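Local coordinates for Low molecular weight protein-tyrosine-phosphatase YfkJ (Bacillus subtilis, PDB 4ETM) that dephosphorylates phosphotyrosine-containing proteins as a low molecular weight protein tyrosine phosphatase and takes part in resistance to ethanol stress, at residues A[20-25]-A[93-98]; A[135-140]-A[153-158]. All blocks are in the same frame, centred on the assembly; numbering follows the deposited sequence.

Contact 1 (A[20-25]-A[93-98])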
ATOM      1  N   SER A  20     -10.476  11.957  16.968  1.00 21.70           N
ATOM      2  CA  SER A  20      -9.123  12.228  16.504  1.00 23.40           C
ATOM      3  C   SER A  20      -8.868  11.637  15.128  1.00 16.94           C
ATOM      4  O   SER A  20      -9.299  10.518  14.826  1.00 20.09           O
ATOM      5  CB  SER A  20      -8.090  11.704  17.498  1.00 19.74           C
ATOM      6  OG  SER A  20      -8.362  10.352  17.817  1.00 25.09           O
ATOM      7  N   VAL A  21      -8.154  12.402  14.310  1.00 16.90           N
ATOM      8  CA  VAL A  21      -7.848  12.048  12.932  1.00 17.09           C
ATOM      9  C   VAL A  21      -6.341  12.179  12.703  1.00 17.51           C
ATOM     10  O   VAL A  21      -5.777  13.239  12.936  1.00 16.09           O
ATOM     11  CB  VAL A  21      -8.591  12.989  11.961  1.00 17.59           C
ATOM     12  CG1 VAL A  21      -8.301  12.622  10.523  1.00 19.90           C
ATOM     13  CG2 VAL A  21     -10.093  12.950  12.233  1.00 16.97           C
ATOM     14  N   LEU A  22      -5.696  11.100  12.269  1.00 13.49           N
ATOM     15  CA  LEU A  22      -4.270  11.138  11.928  1.00 12.62           C
ATOM     16  C   LEU A  22      -4.095  11.010  10.423  1.00 11.56           C
ATOM     17  O   LEU A  22      -4.526  10.026   9.831  1.00 14.06           O
ATOM     18  CB  LEU A  22      -3.504  10.023  12.638  1.00 15.61           C
ATOM     19  CG  LEU A  22      -2.030   9.989  12.241  1.00 16.76           C
ATOM     20  CD1 LEU A  22      -1.318  11.196  12.803  1.00 12.74           C
ATOM     21  CD2 LEU A  22      -1.375   8.693  12.729  1.00 14.76           C
ATOM     22  N   PHE A  23      -3.505  12.034   9.806  1.00 11.24           N
ATOM     23  CA  PHE A  23      -3.174  12.003   8.382  1.00 10.61           C
ATOM     24  C   PHE A  23      -1.785  11.431   8.193  1.00 12.43           C
ATOM     25  O   PHE A  23      -0.865  11.785   8.917  1.00 13.58           O
ATOM     26  CB  PHE A  23      -3.267  13.386   7.751  1.00 11.20           C
ATOM     27  CG  PHE A  23      -4.645  13.952   7.756  1.00 13.76           C
ATOM     28  CD1 PHE A  23      -5.568  13.575   6.791  1.00 13.02           C
ATOM     29  CD2 PHE A  23      -5.033  14.848   8.740  1.00 14.27           C
ATOM     30  CE1 PHE A  23      -6.850  14.094   6.794  1.00 16.56           C
ATOM     31  CE2 PHE A  23      -6.327  15.377   8.749  1.00 15.01           C
ATOM     32  CZ  PHE A  23      -7.233  14.994   7.781  1.00 17.57           C
ATOM     33  N   VAL A  24      -1.636  10.510   7.254  1.00  9.72           N
ATOM     34  CA  VAL A  24      -0.353   9.829   7.102  1.00 11.55           C
ATOM     35  C   VAL A  24       0.125   9.819   5.658  1.00 12.70           C
ATOM     36  O   VAL A  24      -0.616   9.432   4.734  1.00 12.95           O
ATOM     37  CB  VAL A  24      -0.415   8.366   7.620  1.00  9.59           C
ATOM     38  CG1 VAL A  24       0.925   7.655   7.435  1.00 10.45           C
ATOM     39  CG2 VAL A  24      -0.816   8.320   9.086  1.00 10.19           C
ATOM     40  N   CYS A  25       1.371  10.241   5.465  1.00  8.69           N
ATOM     41  CA  CYS A  25       2.011  10.125   4.162  1.00  8.17           C
ATOM     42  C   CYS A  25       3.386   9.480   4.341  1.00  8.12           C
ATOM     43  O   CYS A  25       3.654   8.853   5.354  1.00 10.80           O
ATOM     44  CB  CYS A  25       2.100  11.484   3.470  1.00 12.62           C
ATOM     45  SG  CYS A  25       3.059  12.732   4.313  1.00 12.24           S
ATOM     46  N   GLU A  93       3.214   2.176  16.186  1.00 28.62           N
ATOM     47  CA  GLU A  93       2.130   1.244  16.486  1.00 31.59           C
ATOM     48  C   GLU A  93       1.071   1.855  17.390  1.00 29.08           C
ATOM     49  O   GLU A  93      -0.122   1.613  17.209  1.00 32.59           O
ATOM     50  CB  GLU A  93       2.676  -0.028  17.135  1.00 32.82           C
ATOM     51  CG  GLU A  93       3.559  -0.866  16.227  1.00 37.53           C
ATOM     52  CD  GLU A  93       3.718  -2.286  16.734  1.00 48.61           C
ATOM     53  OE1 GLU A  93       4.450  -3.072  16.093  1.00 55.71           O
ATOM     54  OE2 GLU A  93       3.104  -2.615  17.769  1.00 50.07           O
ATOM     55  N   GLN A  94       1.505   2.644  18.369  1.00 26.84           N
ATOM     56  CA  GLN A  94       0.568   3.231  19.326  1.00 30.08           C
ATOM     57  C   GLN A  94      -0.415   4.209  18.671  1.00 22.71           C
ATOM     58  O   GLN A  94      -1.536   4.380  19.147  1.00 30.57           O
ATOM     59  CB  GLN A  94       1.316   3.896  20.487  1.00 31.69           C
ATOM     60  CG  GLN A  94       0.427   4.272  21.667  1.00 41.50           C
ATOM     61  CD  GLN A  94      -0.331   3.078  22.227  1.00 45.54           C
ATOM     62  OE1 GLN A  94       0.244   2.007  22.442  1.00 48.21           O
ATOM     63  NE2 GLN A  94      -1.631   3.251  22.453  1.00 43.28           N
ATOM     64  N   ASP A  95       0.003   4.840  17.579  1.00 21.40           N
ATOM     65  CA  ASP A  95      -0.876   5.722  16.830  1.00 21.16           C
ATOM     66  C   ASP A  95      -2.111   4.981  16.309  1.00 21.31           C
ATOM     67  O   ASP A  95      -3.187   5.563  16.198  1.00 21.06           O
ATOM     68  CB  ASP A  95      -0.134   6.351  15.645  1.00 21.35           C
ATOM     69  CG  ASP A  95       0.853   7.427  16.064  1.00 25.04           C
ATOM     70  OD1 ASP A  95       0.480   8.324  16.849  1.00 26.70           O
ATOM     71  OD2 ASP A  95       2.002   7.386  15.578  1.00 21.56           O
ATOM     72  N   LEU A  96      -1.945   3.704  15.976  1.00 22.33           N
ATOM     73  CA  LEU A  96      -3.053   2.911  15.454  1.00 22.03           C
ATOM     74  C   LEU A  96      -4.198   2.854  16.465  1.00 23.09           C
ATOM     75  O   LEU A  96      -5.357   3.017  16.105  1.00 28.04           O
ATOM     76  CB  LEU A  96      -2.590   1.492  15.101  1.00 21.55           C
ATOM     77  CG  LEU A  96      -1.441   1.376  14.100  1.00 31.13           C
ATOM     78  CD1 LEU A  96      -0.978  -0.065  14.000  1.00 34.37           C
ATOM     79  CD2 LEU A  96      -1.855   1.890  12.747  1.00 31.98           C
ATOM     80  N   ASP A  97      -3.866   2.654  17.730  1.00 25.23           N
ATOM     81  CA  ASP A  97      -4.890   2.514  18.756  1.00 29.15           C
ATOM     82  C   ASP A  97      -5.396   3.876  19.234  1.00 31.07           C
ATOM     83  O   ASP A  97      -6.508   3.983  19.741  1.00 35.04           O
ATOM     84  CB  ASP A  97      -4.353   1.710  19.940  1.00 32.50           C
ATOM     85  CG  ASP A  97      -4.102   0.246  19.594  1.00 39.17           C
ATOM     86  OD1 ASP A  97      -4.753  -0.280  18.660  1.00 32.47           O
ATOM     87  OD2 ASP A  97      -3.258  -0.386  20.268  1.00 48.99           O
ATOM     88  N   ASP A  98      -4.577   4.910  19.067  1.00 25.79           N
ATOM     89  CA  ASP A  98      -4.877   6.232  19.623  1.00 28.79           C
ATOM     90  C   ASP A  98      -5.900   7.017  18.815  1.00 24.92           C
ATOM     91  O   ASP A  98      -6.732   7.725  19.373  1.00 30.84           O
ATOM     92  CB  ASP A  98      -3.598   7.064  19.751  1.00 33.76           C
ATOM     93  CG  ASP A  98      -2.798   6.727  20.994  1.00 43.74           C
ATOM     94  OD1 ASP A  98      -3.033   5.654  21.589  1.00 47.51           O
ATOM     95  OD2 ASP A  98      -1.927   7.536  21.373  1.00 48.40           O
TER
HETATM   96  O   HOH W   1      -9.489   9.643  20.099  1.00 34.07           O
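Leu-22 meets Asp-95 where strand 19-25, next to strand 101-104 in the parallel sheet of this alpha/beta phosphatase fold, is flanked by the short helix 93-98. The CB of Leu-22 leaves the strand toward the helix. With CG anti to the backbone N (chi1 177°), the branch point lies beside the carbonyl carbon, and neither CB nor CG touches the helix. Of the two methyls, CD2 makes the contact, 3.9 Å from CB of Asp-95, the two side chains crossing at about a right angle. The same CD2 lies 3.7 Å from CG2 of Val-24, two residues on along the strand, so it packs against both strand and helix. Arg-89 and Phe-99, with Asp-55 and Ala-57 of strand 52-58, also pack against this leucine.

The aspartate meets the leucine with its methylene carbon, while its charged end is engaged elsewhere: OD2 accepts from the backbone N of Ser-92 and forms a salt bridge with Arg-89. The buried charge is thus paired.

At the beginning of the strand the segments meet through polar atoms. OG of Ser-20 is 3.5 Å from the backbone O of Asp-98, and a water lies 2.6 Å from OG of Ser-20 while donating a weak 3.4 Å bond to O of Asp-98.

Contact 2 (A[135-140]-A[153-158])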
ATOM      1  N   SER A 135     -14.092   9.882  -7.437  1.00 55.85           N
ATOM      2  CA  SER A 135     -13.249  10.503  -8.444  1.00 60.34           C
ATOM      3  C   SER A 135     -12.402   9.477  -9.180  1.00 62.68           C
ATOM      4  O   SER A 135     -12.667   9.185 -10.345  1.00 66.45           O
ATOM      5  CB  SER A 135     -12.366  11.592  -7.836  1.00 61.78           C
ATOM      6  OG  SER A 135     -13.053  12.832  -7.799  1.00 68.95           O
ATOM      7  N   ASP A 136     -11.411   8.919  -8.486  1.00 63.81           N
ATOM      8  CA  ASP A 136     -10.367   8.115  -9.123  1.00 64.65           C
ATOM      9  C   ASP A 136      -9.687   8.968 -10.194  1.00 63.82           C
ATOM     10  O   ASP A 136     -10.206   9.058 -11.307  1.00 69.16           O
ATOM     11  CB  ASP A 136     -10.922   6.804  -9.693  1.00 68.77           C
ATOM     12  CG  ASP A 136     -10.000   6.178 -10.724  1.00 71.37           C
ATOM     13  OD1 ASP A 136      -8.906   5.701 -10.345  1.00 68.82           O
ATOM     14  OD2 ASP A 136     -10.377   6.164 -11.918  1.00 73.09           O
ATOM     15  N   LEU A 137      -8.542   9.604  -9.919  1.00 55.91           N
ATOM     16  CA  LEU A 137      -7.593   9.432  -8.792  1.00 44.07           C
ATOM     17  C   LEU A 137      -7.985   8.860  -7.408  1.00 38.46           C
ATOM     18  O   LEU A 137      -8.939   9.304  -6.764  1.00 28.23           O
ATOM     19  CB  LEU A 137      -6.805  10.738  -8.581  1.00 45.14           C
ATOM     20  CG  LEU A 137      -5.682  11.111  -9.562  1.00 48.81           C
ATOM     21  CD1 LEU A 137      -6.182  11.274 -10.989  1.00 55.55           C
ATOM     22  CD2 LEU A 137      -4.964  12.379  -9.115  1.00 44.66           C
ATOM     23  N   ALA A 138      -7.214   7.867  -6.980  1.00 34.01           N
ATOM     24  CA  ALA A 138      -7.384   7.228  -5.684  1.00 28.61           C
ATOM     25  C   ALA A 138      -6.208   7.567  -4.778  1.00 20.30           C
ATOM     26  O   ALA A 138      -6.305   7.489  -3.553  1.00 18.99           O
ATOM     27  CB  ALA A 138      -7.479   5.727  -5.858  1.00 31.99           C
ATOM     28  N   ASP A 139      -5.088   7.932  -5.385  1.00 19.93           N
ATOM     29  CA  ASP A 139      -3.888   8.252  -4.623  1.00 17.92           C
ATOM     30  C   ASP A 139      -3.535   9.725  -4.736  1.00 17.61           C
ATOM     31  O   ASP A 139      -3.603  10.298  -5.819  1.00 18.95           O
ATOM     32  CB  ASP A 139      -2.714   7.408  -5.118  1.00 17.67           C
ATOM     33  CG  ASP A 139      -2.949   5.926  -4.936  1.00 23.37           C
ATOM     34  OD1 ASP A 139      -3.322   5.519  -3.819  1.00 18.25           O
ATOM     35  OD2 ASP A 139      -2.786   5.168  -5.919  1.00 30.47           O
ATOM     36  N   VAL A 140      -3.131  10.333  -3.627  1.00 16.12           N
ATOM     37  CA  VAL A 140      -2.562  11.665  -3.697  1.00 15.90           C
ATOM     38  C   VAL A 140      -1.106  11.550  -4.116  1.00 15.19           C
ATOM     39  O   VAL A 140      -0.311  10.939  -3.397  1.00 15.33           O
ATOM     40  CB  VAL A 140      -2.679  12.435  -2.363  1.00 15.09           C
ATOM     41  CG1 VAL A 140      -2.185  13.848  -2.546  1.00 16.87           C
ATOM     42  CG2 VAL A 140      -4.128  12.468  -1.886  1.00 15.62           C
ATOM     43  N   CYS A 153      -2.665  20.221  -3.584  1.00 14.29           N
ATOM     44  CA  CYS A 153      -3.587  21.126  -2.902  1.00 14.51           C
ATOM     45  C   CYS A 153      -5.043  20.873  -3.315  1.00 15.91           C
ATOM     46  O   CYS A 153      -5.927  20.747  -2.459  1.00 18.37           O
ATOM     47  CB  CYS A 153      -3.215  22.581  -3.198  1.00 15.15           C
ATOM     48  SG  CYS A 153      -4.308  23.813  -2.432  1.00 21.11           S
ATOM     49  N   GLN A 154      -5.293  20.798  -4.618  1.00 15.61           N
ATOM     50  CA  GLN A 154      -6.653  20.599  -5.100  1.00 16.68           C
ATOM     51  C   GLN A 154      -7.239  19.296  -4.582  1.00 17.36           C
ATOM     52  O   GLN A 154      -8.370  19.269  -4.094  1.00 22.11           O
ATOM     53  CB  GLN A 154      -6.729  20.658  -6.632  1.00 25.49           C
ATOM     54  CG  GLN A 154      -6.780  22.074  -7.178  1.00 36.96           C
ATOM     55  CD  GLN A 154      -6.712  22.136  -8.698  1.00 46.64           C
ATOM     56  OE1 GLN A 154      -6.695  21.106  -9.377  1.00 52.66           O
ATOM     57  NE2 GLN A 154      -6.669  23.353  -9.236  1.00 41.07           N
ATOM     58  N   LEU A 155      -6.453  18.230  -4.670  1.00 15.79           N
ATOM     59  CA  LEU A 155      -6.898  16.917  -4.222  1.00 17.75           C
ATOM     60  C   LEU A 155      -7.152  16.886  -2.721  1.00 20.86           C
ATOM     61  O   LEU A 155      -8.135  16.319  -2.266  1.00 19.37           O
ATOM     62  CB  LEU A 155      -5.874  15.854  -4.614  1.00 18.34           C
ATOM     63  CG  LEU A 155      -5.794  15.576  -6.115  1.00 19.88           C
ATOM     64  CD1 LEU A 155      -4.578  14.737  -6.416  1.00 19.84           C
ATOM     65  CD2 LEU A 155      -7.063  14.880  -6.598  1.00 18.28           C
ATOM     66  N   ILE A 156      -6.260  17.499  -1.953  1.00 14.92           N
ATOM     67  CA  ILE A 156      -6.369  17.438  -0.510  1.00 14.42           C
ATOM     68  C   ILE A 156      -7.523  18.315  -0.017  1.00 16.73           C
ATOM     69  O   ILE A 156      -8.188  17.957   0.958  1.00 17.63           O
ATOM     70  CB  ILE A 156      -5.039  17.766   0.171  1.00 13.15           C
ATOM     71  CG1 ILE A 156      -4.076  16.589  -0.011  1.00 12.42           C
ATOM     72  CG2 ILE A 156      -5.242  18.043   1.635  1.00 15.21           C
ATOM     73  CD1 ILE A 156      -2.695  16.808   0.629  1.00 12.39           C
ATOM     74  N   LYS A 157      -7.795  19.426  -0.712  1.00 16.85           N
ATOM     75  CA  LYS A 157      -8.965  20.230  -0.367  1.00 18.43           C
ATOM     76  C   LYS A 157     -10.267  19.448  -0.496  1.00 20.84           C
ATOM     77  O   LYS A 157     -11.047  19.396   0.445  1.00 22.83           O
ATOM     78  CB  LYS A 157      -9.031  21.519  -1.187  1.00 17.96           C
ATOM     79  CG  LYS A 157      -8.060  22.583  -0.701  1.00 27.71           C
ATOM     80  CD  LYS A 157      -8.068  23.814  -1.580  1.00 24.16           C
ATOM     81  CE  LYS A 157      -9.382  24.560  -1.483  1.00 28.67           C
ATOM     82  NZ  LYS A 157      -9.354  25.783  -2.330  1.00 37.96           N
ATOM     83  N   THR A 158     -10.495  18.840  -1.655  1.00 20.03           N
ATOM     84  CA  THR A 158     -11.731  18.094  -1.876  1.00 23.16           C
ATOM     85  C   THR A 158     -11.814  16.872  -0.959  1.00 22.10           C
ATOM     86  O   THR A 158     -12.875  16.549  -0.418  1.00 25.17           O
ATOM     87  CB  THR A 158     -11.898  17.679  -3.353  1.00 31.73           C
ATOM     88  OG1 THR A 158     -10.842  16.799  -3.741  1.00 45.49           O
ATOM     89  CG2 THR A 158     -11.865  18.901  -4.238  1.00 27.37           C
TER
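Leu-137 lays its CD2 methyl over the end of Leu-155, 3.6 Å from Leu-155 CD1 and 4.1 Å from Leu-155 CD2, so that one methyl from the loop bears on both branches of the helix residue. The side chains cross at about a right angle and meet through their terminal methyls. Leu-155 reaches there by setting CG anti to its carbonyl carbon (chi1 -70°) and extending toward the loop. It loses more surface in this contact than any other residue of the two segments. Leu-137 itself remains exposed and follows a cis peptide bond; as Ser-135 and Asp-136 are poorly ordered, the conformation on that side deserves caution.

Deeper in, Val-140 meets Ile-156. CG1 of the valine approaches CG1 of the isoleucine at 4.2 Å, a looser apolar contact than that of the leucines and again close to perpendicular. The CB of Ile-156 does not aim at the loop, but its CG1 branch does reach Val-140; Ala-35 and Ile-38 of helix 31-45 also pack against this isoleucine.

The joint between 135-140 and 153-158 is thus wholly apolar, and the polar ties of the loop run elsewhere. OD1 of Asp-139 is gripped by Arg-127 and by the backbone N of Ala-107, while O of Val-140 accepts from NH1 of the active-site Arg-31. Pro-141 extends the apolar patch on Leu-155. Next in sequence comes Asp-142, the proton donor, so helix 149-170 here backs the acid-bearing loop characteristic of low molecular weight tyrosine phosphatases.

Overall arrangement
Contact 1 closes before contact 2 opens along the chain, and their centres lie about 20 Å apart on opposite sides of the chain's centre; the nearest atoms of the two are about 7 Å apart and do not touch. Contact 1 packs helix 93-98 against strand 19-25, and contact 2 packs the loop after strand 125-127 on helix 149-170. Helix 31-45 lies between the strand of contact 1 and the helix of contact 2, its Ala-35 touched by Phe-23 and by Ile-156. The strand of contact 1 ends in the nucleophile Cys-25, whereas contact 2 lies beside the active site, with Val-140 near Arg-31 and Asp-142 just after its loop.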